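Local coordinates for ribonucleoside-diphosphate reductase subunit beta (Streptococcus sanguinis, PDB 4N83), which probably helps convert ribonucleoside diphosphates into the deoxyribonucleotides needed for DNA synthesis, as the dimetal-carrying beta subunit of a class Ib ribonucleotide reductase, at residues A88-N91 against N92-F95; I136-E139 against I140-G144. All coordinates share one frame; numbering follows the deposited sequence.

Interaction 1: residues A88-N91 against N92-F95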
loop_
_atom_site.group_PDB
_atom_site.type_symbol
_atom_site.label_atom_id
_atom_site.label_comp_id
_atom_site.label_asym_id
_atom_site.label_seq_id
_atom_site.Cartn_x
_atom_site.Cartn_y
_atom_site.Cartn_z
ATOM N N ALA A 88 -4.954 1.203 7.568
ATOM C CA ALA A 88 -5.201 1.679 6.204
ATOM C C ALA A 88 -4.172 2.737 5.799
ATOM O O ALA A 88 -3.608 2.674 4.706
ATOM C CB ALA A 88 -6.614 2.234 6.078
ATOM N N VAL A 89 -3.920 3.695 6.689
ATOM C CA VAL A 89 -2.904 4.721 6.442
ATOM C C VAL A 89 -1.545 4.067 6.176
ATOM O O VAL A 89 -0.823 4.489 5.278
ATOM C CB VAL A 89 -2.784 5.721 7.617
ATOM C CG1 VAL A 89 -1.656 6.714 7.369
ATOM C CG2 VAL A 89 -4.096 6.466 7.826
ATOM N N PHE A 90 -1.214 3.030 6.946
ATOM C CA PHE A 90 0.055 2.311 6.773
ATOM C C PHE A 90 0.129 1.516 5.471
ATOM O O PHE A 90 1.219 1.307 4.937
ATOM C CB PHE A 90 0.350 1.401 7.974
ATOM C CG PHE A 90 0.976 2.122 9.135
ATOM C CD1 PHE A 90 2.207 2.744 8.989
ATOM C CD2 PHE A 90 0.341 2.180 10.368
ATOM C CE1 PHE A 90 2.791 3.416 10.048
ATOM C CE2 PHE A 90 0.922 2.850 11.431
ATOM C CZ PHE A 90 2.148 3.469 11.272
ATOM N N ASN A 91 -1.019 1.076 4.961
ATOM C CA ASN A 91 -1.068 0.442 3.641
ATOM C C ASN A 91 -0.704 1.453 2.564
ATOM O O ASN A 91 0.072 1.151 1.654
ATOM C CB ASN A 91 -2.452 -0.150 3.360
ATOM C CG ASN A 91 -2.807 -1.281 4.306
ATOM O OD1 ASN A 91 -1.937 -2.038 4.744
ATOM N ND2 ASN A 91 -4.094 -1.406 4.621
ATOM N N ASN A 92 -1.268 2.655 2.684
ATOM C CA ASN A 92 -0.902 3.780 1.828
ATOM C C ASN A 92 0.568 4.171 1.992
ATOM O O ASN A 92 1.255 4.433 1.005
ATOM C CB ASN A 92 -1.793 4.993 2.124
ATOM C CG ASN A 92 -1.287 6.260 1.466
ATOM O OD1 ASN A 92 -0.696 7.112 2.124
ATOM N ND2 ASN A 92 -1.491 6.378 0.159
ATOM N N ILE A 93 1.040 4.213 3.237
ATOM C CA ILE A 93 2.440 4.531 3.520
ATOM C C ILE A 93 3.359 3.514 2.852
ATOM O O ILE A 93 4.306 3.891 2.166
ATOM C CB ILE A 93 2.735 4.568 5.038
ATOM C CG1 ILE A 93 2.026 5.760 5.691
ATOM C CG2 ILE A 93 4.238 4.658 5.292
ATOM C CD1 ILE A 93 1.905 5.675 7.198
ATOM N N GLN A 94 3.063 2.231 3.046
ATOM C CA GLN A 94 3.903 1.153 2.519
ATOM C C GLN A 94 3.979 1.150 0.994
ATOM O O GLN A 94 5.040 0.873 0.426
ATOM C CB GLN A 94 3.403 -0.208 3.001
ATOM C CG GLN A 94 4.388 -1.332 2.728
ATOM C CD GLN A 94 3.948 -2.653 3.317
ATOM O OE1 GLN A 94 2.754 -2.950 3.376
ATOM N NE2 GLN A 94 4.912 -3.459 3.757
ATOM N N PHE A 95 2.857 1.440 0.340
ATOM C CA PHE A 95 2.824 1.549 -1.120
ATOM C C PHE A 95 3.710 2.695 -1.612
ATOM O O PHE A 95 4.485 2.521 -2.553
ATOM C CB PHE A 95 1.389 1.731 -1.627
ATOM C CG PHE A 95 1.304 2.306 -3.014
ATOM C CD1 PHE A 95 1.897 1.657 -4.090
ATOM C CD2 PHE A 95 0.631 3.498 -3.245
ATOM C CE1 PHE A 95 1.827 2.191 -5.366
ATOM C CE2 PHE A 95 0.552 4.033 -4.518
ATOM C CZ PHE A 95 1.150 3.379 -5.581
#
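Ile-93 reaches back along the helix to Val-89 and Phe-90 because its CG1 stands beside the backbone N (chi1 -68°) and the chain then extends to CD1 (chi2 163°). Val-89 meets it with CG1, the branch that lies opposite its own backbone N (chi1 176°). The two side chains cross at a slant, with Val-89 CG1 3.7 Å from Ile-93 CD1. Phe-90 instead runs alongside Ile-93, pointing the same way; ring atom CD1 of Phe-90 is 3.4 Å from Ile-93 CD1, a methyl that approaches the ring obliquely.

The evidence for regular alpha-helix is the run of i to i+4 bonds beneath these side chains. Ile-93 N lies 2.8 Å from Val-89 O and Gln-94 N 2.8 Å from Phe-90 O, while Asn-92 N to Ala-88 O and Phe-95 N to Asn-91 O are each 3.1 Å.

Polar ends turn to other partners. Asn-91 ND2 donates to Ser-98 OG of the second subunit, and Gln-94 is held by Ser-70 O and Arg-78 NH2 of helix 49-78. This part of helix 84-111 thus carries two chemistries: amides bonded within the subunit and across the dimer interface, and an apolar cluster whose Ile-93 packs on the metal ligand His-194, consistent with a hydrophobic lining beside the manganese site.

Interaction 2: residues I136-E139 against I140-G144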
loop_
_atom_site.group_PDB
_atom_site.type_symbol
_atom_site.label_atom_id
_atom_site.label_comp_id
_atom_site.label_asym_id
_atom_site.label_seq_id
_atom_site.Cartn_x
_atom_site.Cartn_y
_atom_site.Cartn_z
ATOM N N ILE A 136 21.144 -2.575 11.797
ATOM C CA ILE A 136 20.728 -1.999 13.077
ATOM C C ILE A 136 19.230 -1.684 13.068
ATOM O O ILE A 136 18.539 -1.907 14.061
ATOM C CB ILE A 136 21.526 -0.716 13.414
ATOM C CG1 ILE A 136 23.001 -1.054 13.660
ATOM C CG2 ILE A 136 20.948 -0.022 14.644
ATOM C CD1 ILE A 136 23.926 0.143 13.605
ATOM N N ILE A 137 18.739 -1.177 11.939
ATOM C CA ILE A 137 17.343 -0.757 11.820
ATOM C C ILE A 137 16.389 -1.947 11.676
ATOM O O ILE A 137 15.356 -1.990 12.342
ATOM C CB ILE A 137 17.149 0.224 10.637
ATOM C CG1 ILE A 137 17.969 1.506 10.850
ATOM C CG2 ILE A 137 15.678 0.570 10.445
ATOM C CD1 ILE A 137 17.513 2.378 12.005
ATOM N N ASN A 138 16.728 -2.903 10.812
ATOM C CA ASN A 138 15.860 -4.065 10.580
ATOM C C ASN A 138 15.782 -4.993 11.793
ATOM O O ASN A 138 14.743 -5.604 12.045
ATOM C CB ASN A 138 16.319 -4.861 9.352
ATOM C CG ASN A 138 15.279 -5.868 8.880
ATOM O OD1 ASN A 138 14.084 -5.721 9.138
ATOM N ND2 ASN A 138 15.734 -6.897 8.176
ATOM N N GLU A 139 16.885 -5.095 12.533
ATOM C CA GLU A 139 16.918 -5.857 13.785
ATOM C C GLU A 139 15.911 -5.293 14.788
ATOM O O GLU A 139 15.291 -6.046 15.542
ATOM C CB GLU A 139 18.336 -5.852 14.378
ATOM C CG GLU A 139 18.497 -6.629 15.681
ATOM C CD GLU A 139 18.173 -5.813 16.924
ATOM O OE1 GLU A 139 18.505 -4.606 16.966
ATOM O OE2 GLU A 139 17.590 -6.384 17.870
ATOM N N ILE A 140 15.751 -3.970 14.786
ATOM C CA ILE A 140 14.756 -3.308 15.627
ATOM C C ILE A 140 13.341 -3.646 15.149
ATOM O O ILE A 140 12.461 -3.913 15.967
ATOM C CB ILE A 140 14.960 -1.776 15.660
ATOM C CG1 ILE A 140 16.300 -1.430 16.320
ATOM C CG2 ILE A 140 13.827 -1.091 16.416
ATOM C CD1 ILE A 140 16.833 -0.064 15.946
ATOM N N TYR A 141 13.127 -3.643 13.834
ATOM C CA TYR A 141 11.816 -3.990 13.271
ATOM C C TYR A 141 11.437 -5.441 13.570
ATOM O O TYR A 141 10.281 -5.731 13.881
ATOM C CB TYR A 141 11.766 -3.749 11.753
ATOM C CG TYR A 141 11.837 -2.293 11.315
ATOM C CD1 TYR A 141 11.170 -1.286 12.017
ATOM C CD2 TYR A 141 12.547 -1.930 10.174
ATOM C CE1 TYR A 141 11.234 0.036 11.607
ATOM C CE2 TYR A 141 12.611 -0.610 9.756
ATOM C CZ TYR A 141 11.956 0.368 10.477
ATOM O OH TYR A 141 12.023 1.679 10.060
ATOM N N LEU A 142 12.413 -6.341 13.477
ATOM C CA LEU A 142 12.169 -7.767 13.695
ATOM C C LEU A 142 12.002 -8.127 15.177
ATOM O O LEU A 142 11.192 -8.993 15.509
ATOM C CB LEU A 142 13.292 -8.609 13.070
ATOM C CG LEU A 142 13.376 -8.617 11.538
ATOM C CD1 LEU A 142 14.676 -9.259 11.072
ATOM C CD2 LEU A 142 12.180 -9.331 10.923
ATOM N N ASN A 143 12.753 -7.463 16.057
ATOM C CA ASN A 143 12.793 -7.829 17.483
ATOM C C ASN A 143 12.352 -6.739 18.470
ATOM O O ASN A 143 11.814 -7.056 19.532
ATOM C CB ASN A 143 14.202 -8.307 17.856
ATOM C CG ASN A 143 14.663 -9.485 17.015
ATOM O OD1 ASN A 143 15.787 -9.496 16.513
ATOM N ND2 ASN A 143 13.798 -10.480 16.854
ATOM N N GLY A 144 12.588 -5.473 18.134
ATOM C CA GLY A 144 12.241 -4.352 19.016
ATOM C C GLY A 144 10.753 -4.234 19.303
ATOM O O GLY A 144 9.925 -4.737 18.540
#
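Tyr-141 folds back over the preceding turn of helix 128-143 toward Ile-137, and can be followed outward atom by atom. Its CB lies 3.5 Å from Asn-138 O. At CG and CD2 the ring passes Ile-137 O, which sits over one face, 3.5 Å above the plane and displaced toward the rim. Farther out, CE2 meets Ile-137 CG2 at 3.4 Å, and CZ and the hydroxyl oxygen skirt the same methyl. The two side chains lie side by side and point the same way. The phenol's OH is hydrogen-bonded to Gln-69 NE2, so its polar tip is satisfied beyond this turn.

Ile-137 O serves two donors: Tyr-141 N at 3.2 Å, and Ile-140 N through a weak bond with an N-H...O angle of only 122°. Leu-142 N and Asn-143 N continue the i to i+4 pattern to Asn-138 O and Glu-139 O. The Asn-138 side chain slants across Leu-142, OD1 being 3.8 Å from Leu-142 CG; OD1 also makes a weak hydrogen bond with Ser-72 OG. On the exposed side, Glu-139 bends at chi2 (-87°), which brings OE1 to 3.9 Å from Ile-140 CG1. The helix ends here, Gly-144 being the first residue to leave helical angles.

Three helices of the same chain receive these side chains: Tyr-141 and Ile-137 pack on both helix 148-160 and helix 49-78, while Ile-136 and Ile-140 face Leu-224 of helix 211-240. Asn-138 packs on Leu-68 of helix 49-78 and, with Leu-142, on Tyr-4 of the second subunit.

Interactions 1 and 2 belong to different helices, 84-111 and 128-143, of the all-helical ferritin-like fold. Their centres are 20 Å apart and their nearest atoms about 9 Å apart, so neither touches the other. Helix 49-78 is common ground, receiving side chains from both. Their relation to the dimanganese site differs: the side chain of Ile-93 in interaction 1 is about 4 Å from a manganese ion, whereas that of Tyr-141 in interaction 2 is about 8 Å from one and about 6 Å from the side chain of the metal ligand Glu-157. Both also meet the second subunit, by hydrogen bonds and packing in 88-95 and by packing on Tyr-4 in 136-144.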